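Local coordinates for Sn-glycerol-3-phosphate ABC transporter substrate-binding protein UspB (Mycobacterium tuberculosis, PDB 4MFI) that probably binds glycerophosphocholine outside the membrane and delivers it to an ABC transporter for import into the mycobacterial cell, at residues 103-107 with 138-142; 211-215 with 379-385; 226-230 with 413-417; 241-246 with 402-408. One frame throughout, in Å; residues are numbered along the deposited sequence.

Interaction 1: 103-107 with 138-142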
loop_
_atom_site.group_PDB
_atom_site.type_symbol
_atom_site.label_atom_id
_atom_site.label_comp_id
_atom_site.label_asym_id
_atom_site.label_seq_id
_atom_site.Cartn_x
_atom_site.Cartn_y
_atom_site.Cartn_z
ATOM N N ARG A 103 -7.047 4.644 -2.232
ATOM C CA ARG A 103 -8.494 4.768 -2.070
ATOM C C ARG A 103 -9.022 5.963 -2.847
ATOM O O ARG A 103 -10.095 5.915 -3.445
ATOM C CB ARG A 103 -8.852 4.931 -0.590
ATOM C CG ARG A 103 -8.307 3.829 0.307
ATOM C CD ARG A 103 -8.170 4.295 1.750
ATOM N NE ARG A 103 -7.445 5.565 1.819
ATOM C CZ ARG A 103 -7.670 6.521 2.716
ATOM N NH1 ARG A 103 -8.594 6.357 3.664
ATOM N NH2 ARG A 103 -6.967 7.648 2.663
ATOM N N TRP A 104 -8.262 7.047 -2.843
ATOM C CA TRP A 104 -8.746 8.274 -3.454
ATOM C C TRP A 104 -8.724 8.260 -4.981
ATOM O O TRP A 104 -9.548 8.926 -5.606
ATOM C CB TRP A 104 -7.967 9.477 -2.933
ATOM C CG TRP A 104 -8.393 9.954 -1.572
ATOM C CD1 TRP A 104 -7.703 9.823 -0.394
ATOM C CD2 TRP A 104 -9.603 10.650 -1.248
ATOM N NE1 TRP A 104 -8.413 10.398 0.638
ATOM C CE2 TRP A 104 -9.578 10.917 0.139
ATOM C CE3 TRP A 104 -10.701 11.082 -1.997
ATOM C CZ2 TRP A 104 -10.608 11.593 0.787
ATOM C CZ3 TRP A 104 -11.724 11.755 -1.354
ATOM C CH2 TRP A 104 -11.674 12.000 0.028
ATOM N N TRP A 105 -7.801 7.525 -5.596
ATOM C CA TRP A 105 -7.724 7.595 -7.056
ATOM C C TRP A 105 -9.034 7.143 -7.708
ATOM O O TRP A 105 -9.508 7.788 -8.647
ATOM C CB TRP A 105 -6.498 6.858 -7.626
ATOM C CG TRP A 105 -6.662 5.368 -7.765
ATOM C CD1 TRP A 105 -6.172 4.412 -6.923
ATOM C CD2 TRP A 105 -7.343 4.667 -8.818
ATOM N NE1 TRP A 105 -6.511 3.163 -7.380
ATOM C CE2 TRP A 105 -7.230 3.289 -8.542
ATOM C CE3 TRP A 105 -8.037 5.071 -9.966
ATOM C CZ2 TRP A 105 -7.792 2.311 -9.362
ATOM C CZ3 TRP A 105 -8.598 4.095 -10.790
ATOM C CH2 TRP A 105 -8.470 2.731 -10.482
ATOM N N PHE A 106 -9.642 6.073 -7.192
ATOM C CA PHE A 106 -10.870 5.568 -7.809
ATOM C C PHE A 106 -12.028 6.525 -7.566
ATOM O O PHE A 106 -12.874 6.710 -8.439
ATOM C CB PHE A 106 -11.230 4.166 -7.318
ATOM C CG PHE A 106 -12.481 3.606 -7.950
ATOM C CD1 PHE A 106 -12.434 3.015 -9.204
ATOM C CD2 PHE A 106 -13.703 3.675 -7.292
ATOM C CE1 PHE A 106 -13.583 2.499 -9.793
ATOM C CE2 PHE A 106 -14.854 3.165 -7.878
ATOM C CZ PHE A 106 -14.795 2.577 -9.130
ATOM N N HIS A 107 -12.077 7.120 -6.376
ATOM C CA HIS A 107 -13.089 8.126 -6.090
ATOM C C HIS A 107 -13.111 9.200 -7.175
ATOM O O HIS A 107 -14.169 9.563 -7.703
ATOM C CB HIS A 107 -12.837 8.770 -4.734
ATOM C CG HIS A 107 -13.676 9.975 -4.492
ATOM N ND1 HIS A 107 -14.987 9.897 -4.072
ATOM C CD2 HIS A 107 -13.404 11.294 -4.647
ATOM C CE1 HIS A 107 -15.480 11.117 -3.960
ATOM N NE2 HIS A 107 -14.542 11.982 -4.309
ATOM N N ASP A 138 -2.807 -1.851 -10.088
ATOM C CA ASP A 138 -3.514 -1.181 -8.995
ATOM C C ASP A 138 -4.410 -0.046 -9.487
ATOM O O ASP A 138 -5.392 0.301 -8.819
ATOM C CB ASP A 138 -2.521 -0.579 -7.998
ATOM C CG ASP A 138 -1.852 -1.614 -7.119
ATOM O OD1 ASP A 138 -2.471 -2.654 -6.790
ATOM O OD2 ASP A 138 -0.694 -1.371 -6.731
ATOM N N TYR A 139 -4.066 0.547 -10.635
ATOM C CA TYR A 139 -4.803 1.712 -11.142
ATOM C C TYR A 139 -5.660 1.401 -12.350
ATOM O O TYR A 139 -6.103 2.309 -13.059
ATOM C CB TYR A 139 -3.847 2.871 -11.458
ATOM C CG TYR A 139 -2.925 3.163 -10.304
ATOM C CD1 TYR A 139 -3.395 3.776 -9.146
ATOM C CD2 TYR A 139 -1.584 2.801 -10.355
ATOM C CE1 TYR A 139 -2.548 4.023 -8.074
ATOM C CE2 TYR A 139 -0.736 3.049 -9.299
ATOM C CZ TYR A 139 -1.217 3.658 -8.161
ATOM O OH TYR A 139 -0.355 3.894 -7.110
ATOM N N GLU A 140 -5.882 0.114 -12.593
ATOM C CA GLU A 140 -6.668 -0.321 -13.734
ATOM C C GLU A 140 -8.121 -0.513 -13.333
ATOM O O GLU A 140 -8.427 -1.087 -12.281
ATOM C CB GLU A 140 -6.096 -1.618 -14.319
ATOM C CG GLU A 140 -6.805 -2.102 -15.575
ATOM C CD GLU A 140 -7.761 -3.255 -15.305
ATOM O OE1 GLU A 140 -8.763 -3.393 -16.039
ATOM O OE2 GLU A 140 -7.504 -4.033 -14.360
ATOM N N PHE A 141 -9.016 0.004 -14.156
ATOM C CA PHE A 141 -10.422 -0.291 -14.000
ATOM C C PHE A 141 -11.078 -0.351 -15.359
ATOM O O PHE A 141 -10.951 0.584 -16.163
ATOM C CB PHE A 141 -11.117 0.743 -13.132
ATOM C CG PHE A 141 -12.556 0.426 -12.888
ATOM C CD1 PHE A 141 -12.911 -0.670 -12.115
ATOM C CD2 PHE A 141 -13.552 1.201 -13.448
ATOM C CE1 PHE A 141 -14.240 -0.980 -11.897
ATOM C CE2 PHE A 141 -14.885 0.904 -13.235
ATOM C CZ PHE A 141 -15.232 -0.190 -12.459
ATOM N N ASN A 142 -11.778 -1.455 -15.614
ATOM C CA ASN A 142 -12.437 -1.672 -16.898
ATOM C C ASN A 142 -11.469 -1.549 -18.077
ATOM O O ASN A 142 -11.845 -1.064 -19.146
ATOM C CB ASN A 142 -13.599 -0.687 -17.086
ATOM C CG ASN A 142 -14.845 -1.077 -16.302
ATOM O OD1 ASN A 142 -14.837 -2.023 -15.506
ATOM N ND2 ASN A 142 -15.929 -0.337 -16.524
#
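The first residue of segment 103-107 to meet the other side is W105, near the start of helix 104-110. Its indole fits against the backbone of D138, Y139 and E140. W105 CZ2 lies 3.2 Å from D138 O, and W105 CH2 lies 3.5 Å from Y139 O. Y139 CA sits over the six-membered ring of W105 in a CH-pi contact, 4.0 Å from its centroid. The phenol edge of Y139 points at the five-membered ring in a T-shaped pair, with centroids 5.0 Å apart and planes at 69°. W105 CD1 and Y139 CD1 come within 3.6 Å. W105 CH2 also reaches F141 CB at 4.2 Å.

F106 follows. Its CA-to-CB bond points sideways, but the ring edge turns to the face of F141. F106 CE1 is 3.9 Å from F141 CG, the centroids are 5.1 Å apart and the planes meet at 80°. F387 stacks on F106 and also meets W105. D138 forms a salt bridge with R152 on strand 144-160.

Two edge-to-face pairs thus join the helix to the hairpin of strands 140-141 and 144-160. This is aromatic packing of a helix N-terminus against a beta-hairpin, in the alpha/beta bacterial solute-binding protein fold.

Interaction 2: 211-215 with 379-385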
loop_
_atom_site.group_PDB
_atom_site.type_symbol
_atom_site.label_atom_id
_atom_site.label_comp_id
_atom_site.label_asym_id
_atom_site.label_seq_id
_atom_site.Cartn_x
_atom_site.Cartn_y
_atom_site.Cartn_z
ATOM N N GLN A 211 -5.617 -8.199 5.038
ATOM C CA GLN A 211 -5.985 -8.609 3.697
ATOM C C GLN A 211 -5.190 -9.833 3.259
ATOM O O GLN A 211 -5.725 -10.741 2.618
ATOM C CB GLN A 211 -5.714 -7.457 2.736
ATOM C CG GLN A 211 -6.907 -7.091 1.927
ATOM C CD GLN A 211 -6.703 -5.905 1.009
ATOM O OE1 GLN A 211 -7.428 -5.762 0.029
ATOM N NE2 GLN A 211 -5.736 -5.033 1.328
ATOM N N GLY A 212 -3.913 -9.852 3.629
ATOM C CA GLY A 212 -3.034 -10.948 3.271
ATOM C C GLY A 212 -3.442 -12.283 3.866
ATOM O O GLY A 212 -3.676 -13.238 3.119
ATOM N N PRO A 213 -3.505 -12.378 5.205
ATOM C CA PRO A 213 -3.940 -13.648 5.789
ATOM C C PRO A 213 -5.330 -14.051 5.334
ATOM O O PRO A 213 -5.554 -15.237 5.126
ATOM C CB PRO A 213 -3.899 -13.394 7.306
ATOM C CG PRO A 213 -3.636 -11.949 7.474
ATOM C CD PRO A 213 -2.944 -11.480 6.230
ATOM N N ASN A 214 -6.232 -13.093 5.148
ATOM C CA ASN A 214 -7.549 -13.419 4.631
ATOM C C ASN A 214 -7.426 -14.149 3.284
ATOM O O ASN A 214 -7.939 -15.261 3.115
ATOM C CB ASN A 214 -8.364 -12.124 4.512
ATOM C CG ASN A 214 -9.849 -12.363 4.344
ATOM O OD1 ASN A 214 -10.386 -13.421 4.692
ATOM N ND2 ASN A 214 -10.531 -11.350 3.824
ATOM N N TRP A 215 -6.710 -13.547 2.338
ATOM C CA TRP A 215 -6.461 -14.186 1.047
ATOM C C TRP A 215 -5.771 -15.552 1.184
ATOM O O TRP A 215 -6.097 -16.492 0.453
ATOM C CB TRP A 215 -5.587 -13.287 0.178
ATOM C CG TRP A 215 -6.255 -12.045 -0.335
ATOM C CD1 TRP A 215 -7.596 -11.840 -0.551
ATOM C CD2 TRP A 215 -5.596 -10.835 -0.715
ATOM N NE1 TRP A 215 -7.800 -10.568 -1.046
ATOM C CE2 TRP A 215 -6.586 -9.937 -1.161
ATOM C CE3 TRP A 215 -4.255 -10.425 -0.725
ATOM C CZ2 TRP A 215 -6.277 -8.654 -1.606
ATOM C CZ3 TRP A 215 -3.951 -9.155 -1.169
ATOM C CH2 TRP A 215 -4.955 -8.287 -1.608
ATOM N N ARG A 379 -0.749 -8.891 -4.841
ATOM C CA ARG A 379 -2.081 -8.986 -5.424
ATOM C C ARG A 379 -2.753 -7.629 -5.242
ATOM O O ARG A 379 -2.563 -6.977 -4.207
ATOM C CB ARG A 379 -2.864 -10.096 -4.681
ATOM C CG ARG A 379 -4.381 -10.190 -4.930
ATOM C CD ARG A 379 -4.967 -11.476 -4.313
ATOM N NE ARG A 379 -6.433 -11.451 -4.269
ATOM C CZ ARG A 379 -7.204 -12.467 -3.891
ATOM N NH1 ARG A 379 -6.669 -13.635 -3.549
ATOM N NH2 ARG A 379 -8.523 -12.320 -3.875
ATOM N N THR A 380 -3.518 -7.192 -6.241
ATOM C CA THR A 380 -4.293 -5.954 -6.112
ATOM C C THR A 380 -5.356 -6.090 -5.019
ATOM O O THR A 380 -5.838 -7.193 -4.717
ATOM C CB THR A 380 -4.938 -5.527 -7.442
ATOM O OG1 THR A 380 -5.766 -6.589 -7.919
ATOM C CG2 THR A 380 -3.865 -5.208 -8.497
ATOM N N GLN A 381 -5.695 -4.967 -4.403
ATOM C CA GLN A 381 -6.552 -4.984 -3.226
ATOM C C GLN A 381 -8.025 -5.245 -3.524
ATOM O O GLN A 381 -8.506 -4.996 -4.628
ATOM C CB GLN A 381 -6.420 -3.671 -2.466
ATOM C CG GLN A 381 -5.032 -3.413 -1.917
ATOM C CD GLN A 381 -5.026 -2.243 -0.971
ATOM O OE1 GLN A 381 -5.621 -2.311 0.112
ATOM N NE2 GLN A 381 -4.387 -1.142 -1.379
ATOM N N ASP A 382 -8.737 -5.741 -2.520
ATOM C CA ASP A 382 -10.176 -5.977 -2.659
ATOM C C ASP A 382 -10.921 -4.665 -2.888
ATOM O O ASP A 382 -10.622 -3.648 -2.256
ATOM C CB ASP A 382 -10.728 -6.669 -1.414
ATOM C CG ASP A 382 -10.218 -8.082 -1.238
ATOM O OD1 ASP A 382 -9.724 -8.709 -2.208
ATOM O OD2 ASP A 382 -10.343 -8.576 -0.100
ATOM N N TYR A 383 -11.896 -4.691 -3.796
ATOM C CA TYR A 383 -12.667 -3.481 -4.115
ATOM C C TYR A 383 -13.329 -2.914 -2.859
ATOM O O TYR A 383 -13.457 -1.693 -2.712
ATOM C CB TYR A 383 -13.758 -3.759 -5.156
ATOM C CG TYR A 383 -13.319 -4.033 -6.580
ATOM C CD1 TYR A 383 -12.006 -4.392 -6.906
ATOM C CD2 TYR A 383 -14.247 -3.971 -7.611
ATOM C CE1 TYR A 383 -11.642 -4.655 -8.228
ATOM C CE2 TYR A 383 -13.899 -4.234 -8.917
ATOM C CZ TYR A 383 -12.602 -4.578 -9.233
ATOM O OH TYR A 383 -12.282 -4.835 -10.554
ATOM N N ALA A 384 -13.743 -3.789 -1.941
ATOM C CA ALA A 384 -14.421 -3.319 -0.733
ATOM C C ALA A 384 -13.533 -2.424 0.137
ATOM O O ALA A 384 -14.046 -1.590 0.891
ATOM C CB ALA A 384 -14.966 -4.489 0.080
ATOM N N ARG A 385 -12.214 -2.588 0.036
ATOM C CA ARG A 385 -11.296 -1.716 0.768
ATOM C C ARG A 385 -10.970 -0.428 0.012
ATOM O O ARG A 385 -10.975 0.660 0.597
ATOM C CB ARG A 385 -9.996 -2.442 1.170
ATOM C CG ARG A 385 -9.122 -1.555 2.053
ATOM C CD ARG A 385 -7.806 -2.199 2.545
ATOM N NE ARG A 385 -7.179 -1.201 3.410
ATOM C CZ ARG A 385 -6.466 -0.174 2.957
ATOM N NH1 ARG A 385 -6.196 -0.069 1.662
ATOM N NH2 ARG A 385 -6.008 0.743 3.795
HETATM O O HOH W 1 -8.868 -9.819 1.940
HETATM O O HOH W 2 -7.477 -16.135 -1.889
#
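This is a buried, mostly polar contact between helix 211-216 and the loop entering helix 383-386, its centre about 11 Å from the centre of the chain. W215 has the most surface covered. The guanidinium of R379 lies flat on its indole, at 9° between planes and 3.5 Å between centres. R379 CZ makes a cation-pi contact with the five-membered ring, and R379 CD a CH-pi contact with the six-membered ring. At the ring edge, W215 NE1 donates to D382 OD1 at 2.9 Å.

Q211 uses both ends of its amide. Q211 OE1 accepts from D382 N at 2.9 Å, and Q211 NE2 donates to Q381 OE1 at 3.0 Å. R385 NH1 donates to the same Q381 OE1 at 2.8 Å. One water links N214 ND2 to D382 OD2, which also accepts from Y221 N.

R385 forms a salt bridge with D102, just after strand 97-101, and its NE bonds S207 OG. Such a polar network is consistent with the junction between the two lobes of a periplasmic-binding-protein fold.

Interaction 3: 226-230 with 413-417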
loop_
_atom_site.group_PDB
_atom_site.type_symbol
_atom_site.label_atom_id
_atom_site.label_comp_id
_atom_site.label_asym_id
_atom_site.label_seq_id
_atom_site.Cartn_x
_atom_site.Cartn_y
_atom_site.Cartn_z
ATOM N N THR A 226 -18.826 -7.910 -5.550
ATOM C CA THR A 226 -19.635 -8.801 -4.732
ATOM C C THR A 226 -18.981 -8.994 -3.369
ATOM O O THR A 226 -17.882 -9.538 -3.263
ATOM C CB THR A 226 -19.841 -10.137 -5.470
ATOM O OG1 THR A 226 -20.545 -9.878 -6.695
ATOM C CG2 THR A 226 -20.628 -11.128 -4.623
ATOM N N LEU A 227 -19.651 -8.517 -2.328
ATOM C CA LEU A 227 -19.097 -8.597 -0.981
ATOM C C LEU A 227 -19.066 -10.043 -0.491
ATOM O O LEU A 227 -19.996 -10.823 -0.742
ATOM C CB LEU A 227 -19.881 -7.696 -0.032
ATOM C CG LEU A 227 -19.905 -6.210 -0.422
ATOM C CD1 LEU A 227 -20.774 -5.419 0.533
ATOM C CD2 LEU A 227 -18.508 -5.628 -0.461
ATOM N N THR A 228 -17.982 -10.410 0.185
ATOM C CA THR A 228 -17.758 -11.803 0.574
ATOM C C THR A 228 -17.283 -11.919 2.023
ATOM O O THR A 228 -16.670 -12.916 2.402
ATOM C CB THR A 228 -16.756 -12.521 -0.377
ATOM O OG1 THR A 228 -15.526 -11.790 -0.453
ATOM C CG2 THR A 228 -17.330 -12.651 -1.778
ATOM N N LEU A 229 -17.571 -10.904 2.833
ATOM C CA LEU A 229 -17.212 -10.940 4.245
ATOM C C LEU A 229 -17.910 -12.076 4.993
ATOM O O LEU A 229 -17.381 -12.591 5.979
ATOM C CB LEU A 229 -17.545 -9.609 4.916
ATOM C CG LEU A 229 -16.600 -8.455 4.606
ATOM C CD1 LEU A 229 -17.236 -7.149 4.998
ATOM C CD2 LEU A 229 -15.283 -8.628 5.351
ATOM N N THR A 230 -19.096 -12.466 4.536
ATOM C CA THR A 230 -19.848 -13.495 5.248
ATOM C C THR A 230 -19.659 -14.890 4.663
ATOM O O THR A 230 -20.306 -15.849 5.108
ATOM C CB THR A 230 -21.344 -13.163 5.288
ATOM O OG1 THR A 230 -21.828 -12.982 3.951
ATOM C CG2 THR A 230 -21.581 -11.886 6.096
ATOM N N PHE A 413 -18.834 -9.292 10.967
ATOM C CA PHE A 413 -18.723 -9.309 9.508
ATOM C C PHE A 413 -20.083 -9.163 8.813
ATOM O O PHE A 413 -20.181 -8.528 7.762
ATOM C CB PHE A 413 -18.002 -10.570 9.012
ATOM C CG PHE A 413 -16.500 -10.548 9.209
ATOM C CD1 PHE A 413 -15.880 -9.535 9.929
ATOM C CD2 PHE A 413 -15.707 -11.538 8.643
ATOM C CE1 PHE A 413 -14.491 -9.524 10.091
ATOM C CE2 PHE A 413 -14.330 -11.538 8.802
ATOM C CZ PHE A 413 -13.716 -10.529 9.526
ATOM N N THR A 414 -21.131 -9.741 9.399
ATOM C CA THR A 414 -22.472 -9.627 8.832
ATOM C C THR A 414 -22.985 -8.189 8.885
ATOM O O THR A 414 -23.518 -7.682 7.891
ATOM C CB THR A 414 -23.457 -10.576 9.542
ATOM O OG1 THR A 414 -22.999 -11.929 9.390
ATOM C CG2 THR A 414 -24.860 -10.445 8.971
ATOM N N ASN A 415 -22.819 -7.534 10.033
ATOM C CA ASN A 415 -23.214 -6.130 10.193
ATOM C C ASN A 415 -22.442 -5.244 9.232
ATOM O O ASN A 415 -23.007 -4.367 8.579
ATOM C CB ASN A 415 -22.999 -5.640 11.644
ATOM C CG ASN A 415 -23.096 -4.098 11.791
ATOM O OD1 ASN A 415 -24.192 -3.546 11.922
ATOM N ND2 ASN A 415 -21.944 -3.409 11.792
ATOM N N ILE A 416 -21.137 -5.467 9.160
ATOM C CA ILE A 416 -20.303 -4.664 8.281
ATOM C C ILE A 416 -20.698 -4.860 6.828
ATOM O O ILE A 416 -20.810 -3.884 6.079
ATOM C CB ILE A 416 -18.823 -4.965 8.490
ATOM C CG1 ILE A 416 -18.376 -4.382 9.828
ATOM C CG2 ILE A 416 -17.988 -4.402 7.349
ATOM C CD1 ILE A 416 -17.019 -4.841 10.233
ATOM N N GLN A 417 -20.935 -6.109 6.422
ATOM C CA GLN A 417 -21.320 -6.355 5.032
ATOM C C GLN A 417 -22.619 -5.637 4.659
ATOM O O GLN A 417 -22.730 -5.085 3.564
ATOM C CB GLN A 417 -21.406 -7.855 4.710
ATOM C CG GLN A 417 -21.770 -8.105 3.248
ATOM C CD GLN A 417 -21.342 -9.466 2.728
ATOM O OE1 GLN A 417 -20.283 -9.973 3.073
ATOM N NE2 GLN A 417 -22.154 -10.042 1.853
HETATM O O HOH W 3 -21.002 -12.947 1.556
#
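Here the chain leaves a small beta-hairpin, strands 222-223 and 226-227, and crosses helix 409-427 of this solute-binding protein fold. Q417 loses the most surface to the contact. Its extended side chain reaches into the bend at 227-230, where Q417 OE1 accepts a hydrogen bond from T230 N at 3.1 Å. The amide carbon Q417 CD lies 3.6 Å from L227 CB.

L229 is the apolar plug. Its CB approaches F413 CB at 4.2 Å, its CD1 meets I416 CG2 at 3.7 Å, and its CD2 sits over one face of the F413 ring. L420, one turn further along the helix, also touches L229, and L399 and I402 of helix 391-405 pack on F413.

T230 lies at the margin, with CG2 3.6 Å from T414 OG1. T414 OG1 itself bonds T410 O, one turn earlier in the helix. A water joins Q417 NE2 (3.1 Å), L227 O (3.3 Å) and T230 OG1 (2.5 Å). L229 O is buried without a polar partner; its closest atom across the contact is F413 CD2, at 3.3 Å.

Interaction 4: 241-246 with 402-408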
loop_
_atom_site.group_PDB
_atom_site.type_symbol
_atom_site.label_atom_id
_atom_site.label_comp_id
_atom_site.label_asym_id
_atom_site.label_seq_id
_atom_site.Cartn_x
_atom_site.Cartn_y
_atom_site.Cartn_z
ATOM N N TYR A 241 -7.764 -14.832 13.261
ATOM C CA TYR A 241 -7.347 -13.578 13.866
ATOM C C TYR A 241 -7.889 -13.442 15.294
ATOM O O TYR A 241 -7.142 -13.152 16.224
ATOM C CB TYR A 241 -7.812 -12.434 12.958
ATOM C CG TYR A 241 -7.837 -11.055 13.564
ATOM C CD1 TYR A 241 -9.031 -10.501 14.006
ATOM C CD2 TYR A 241 -6.678 -10.282 13.659
ATOM C CE1 TYR A 241 -9.074 -9.228 14.531
ATOM C CE2 TYR A 241 -6.716 -9.002 14.184
ATOM C CZ TYR A 241 -7.919 -8.484 14.622
ATOM O OH TYR A 241 -7.977 -7.217 15.151
ATOM N N ARG A 242 -9.187 -13.663 15.478
ATOM C CA ARG A 242 -9.778 -13.541 16.804
ATOM C C ARG A 242 -9.143 -14.517 17.787
ATOM O O ARG A 242 -8.861 -14.151 18.931
ATOM C CB ARG A 242 -11.291 -13.765 16.753
ATOM C CG ARG A 242 -11.992 -13.494 18.073
ATOM C CD ARG A 242 -13.505 -13.669 17.941
ATOM N NE ARG A 242 -14.158 -13.385 19.212
ATOM C CZ ARG A 242 -14.195 -14.243 20.225
ATOM N NH1 ARG A 242 -13.634 -15.441 20.090
ATOM N NH2 ARG A 242 -14.787 -13.909 21.365
ATOM N N ASN A 243 -8.927 -15.756 17.350
ATOM C CA ASN A 243 -8.366 -16.767 18.231
ATOM C C ASN A 243 -6.912 -16.480 18.574
ATOM O O ASN A 243 -6.453 -16.807 19.662
ATOM C CB ASN A 243 -8.497 -18.161 17.620
ATOM C CG ASN A 243 -9.925 -18.641 17.578
ATOM O OD1 ASN A 243 -10.789 -18.130 18.297
ATOM N ND2 ASN A 243 -10.183 -19.642 16.749
ATOM N N SER A 244 -6.177 -15.867 17.654
ATOM C CA SER A 244 -4.787 -15.533 17.953
ATOM C C SER A 244 -4.710 -14.595 19.157
ATOM O O SER A 244 -3.783 -14.684 19.968
ATOM C CB SER A 244 -4.072 -14.932 16.731
ATOM O OG SER A 244 -4.500 -13.607 16.459
ATOM N N ILE A 245 -5.704 -13.721 19.284
ATOM C CA ILE A 245 -5.712 -12.702 20.325
ATOM C C ILE A 245 -6.386 -13.196 21.594
ATOM O O ILE A 245 -5.942 -12.896 22.696
ATOM C CB ILE A 245 -6.425 -11.423 19.819
ATOM C CG1 ILE A 245 -5.641 -10.810 18.650
ATOM C CG2 ILE A 245 -6.601 -10.411 20.939
ATOM C CD1 ILE A 245 -6.471 -9.807 17.818
ATOM N N HIS A 246 -7.452 -13.967 21.436
ATOM C CA HIS A 246 -8.255 -14.361 22.577
ATOM C C HIS A 246 -8.001 -15.809 22.978
ATOM O O HIS A 246 -7.335 -16.055 23.984
ATOM C CB HIS A 246 -9.725 -14.009 22.330
ATOM C CG HIS A 246 -9.932 -12.540 22.118
ATOM N ND1 HIS A 246 -9.910 -11.634 23.155
ATOM C CD2 HIS A 246 -10.093 -11.815 20.987
ATOM C CE1 HIS A 246 -10.075 -10.414 22.674
ATOM N NE2 HIS A 246 -10.183 -10.496 21.360
ATOM N N ILE A 402 -13.317 -6.859 17.035
ATOM C CA ILE A 402 -13.035 -8.276 17.242
ATOM C C ILE A 402 -11.769 -8.426 18.088
ATOM O O ILE A 402 -11.736 -9.197 19.054
ATOM C CB ILE A 402 -12.890 -9.015 15.893
ATOM C CG1 ILE A 402 -14.242 -9.054 15.169
ATOM C CG2 ILE A 402 -12.360 -10.425 16.085
ATOM C CD1 ILE A 402 -14.120 -9.358 13.673
ATOM N N GLY A 403 -10.741 -7.646 17.753
ATOM C CA GLY A 403 -9.465 -7.717 18.449
ATOM C C GLY A 403 -9.468 -7.193 19.878
ATOM O O GLY A 403 -8.978 -7.869 20.787
ATOM N N LEU A 404 -9.998 -5.988 20.087
ATOM C CA LEU A 404 -9.962 -5.369 21.415
ATOM C C LEU A 404 -11.057 -5.852 22.352
ATOM O O LEU A 404 -10.848 -5.921 23.562
ATOM C CB LEU A 404 -10.054 -3.845 21.314
ATOM C CG LEU A 404 -8.861 -3.126 20.695
ATOM C CD1 LEU A 404 -9.152 -1.644 20.616
ATOM C CD2 LEU A 404 -7.607 -3.373 21.515
ATOM N N ARG A 405 -12.227 -6.163 21.802
ATOM C CA ARG A 405 -13.391 -6.451 22.638
ATOM C C ARG A 405 -13.898 -7.880 22.485
ATOM O O ARG A 405 -14.892 -8.264 23.111
ATOM C CB ARG A 405 -14.510 -5.455 22.337
ATOM C CG ARG A 405 -14.146 -4.032 22.705
ATOM C CD ARG A 405 -15.352 -3.108 22.640
ATOM N NE ARG A 405 -15.417 -2.349 21.393
ATOM C CZ ARG A 405 -16.119 -2.714 20.324
ATOM N NH1 ARG A 405 -16.823 -3.842 20.334
ATOM N NH2 ARG A 405 -16.116 -1.949 19.241
ATOM N N GLY A 406 -13.215 -8.665 21.660
ATOM C CA GLY A 406 -13.607 -10.046 21.449
ATOM C C GLY A 406 -14.958 -10.200 20.783
ATOM O O GLY A 406 -15.634 -11.208 20.981
ATOM N N ALA A 407 -15.361 -9.206 19.994
ATOM C CA ALA A 407 -16.625 -9.299 19.269
ATOM C C ALA A 407 -16.660 -10.558 18.401
ATOM O O ALA A 407 -15.621 -11.045 17.929
ATOM C CB ALA A 407 -16.847 -8.060 18.417
ATOM N N ASP A 408 -17.863 -11.083 18.213
ATOM C CA ASP A 408 -18.073 -12.278 17.414
ATOM C C ASP A 408 -17.790 -11.984 15.944
ATOM O O ASP A 408 -18.254 -10.975 15.414
ATOM C CB ASP A 408 -19.517 -12.747 17.587
ATOM C CG ASP A 408 -19.813 -14.025 16.835
ATOM O OD1 ASP A 408 -19.513 -15.110 17.374
ATOM O OD2 ASP A 408 -20.365 -13.950 15.715
#
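R242 lies extended alongside the G406-A407 backbone and holds the turn between two consecutive helices, 391-405 and 409-427. The contact docks the end of helix 232-245 on the turn between these two helices, in the alpha/beta solute-binding protein fold. R242 NH2 donates to G406 O at 2.9 Å. R242 NE adds two weak bonds, to A407 O at 3.0 Å and to G406 O at 3.2 Å. The CB of R242 rests on I402 CG2 at 3.6 Å.

H246 serves the same helix end. Its NE2 donates to I402 O at 3.1 Å and, weakly, to G403 O at 2.9 Å. H246 thus reaches carbonyls of the last turn of the helix, while R242 reaches those that follow. I402 O also accepts a weak bond from G406 N. G406 has positive phi (65°), which takes the chain out of the helix, and its CA sits over the imidazole of H246. D408 then caps the next helix through K411 N.

Y241 packs on the same helix, with CE1 3.8 Å from I402 CG2, while its hydroxyl bonds L399 O. G403 permits this close fit. Y241 OH lies 3.7 Å from G403 CA, and an ideal CB there would clash, only 2.5 Å from that oxygen.

How the interactions relate
The four contacts form a chain of touching neighbours. Interactions 1 and 2 have centres 14 Å apart and meet where D138 OD1 packs on T380 CG2 at 3.4 Å. Interactions 2 and 3 have centres also 14 Å apart, joined by A384 CB against L227 CD2 at 3.8 Å. Interactions 3 and 4 have centres 17 Å apart, and F413 CE1 touches I402 CD1 at 3.6 Å. Interactions 1 and 4 are 32 Å apart between centres. In interactions 2, 3 and 4, segments between 379 and 417 return to residues 211-246. No ligand is among the listed atoms. In this family the substrate is bound in the cleft between two lobes; interaction 2 is closest to the chain centre.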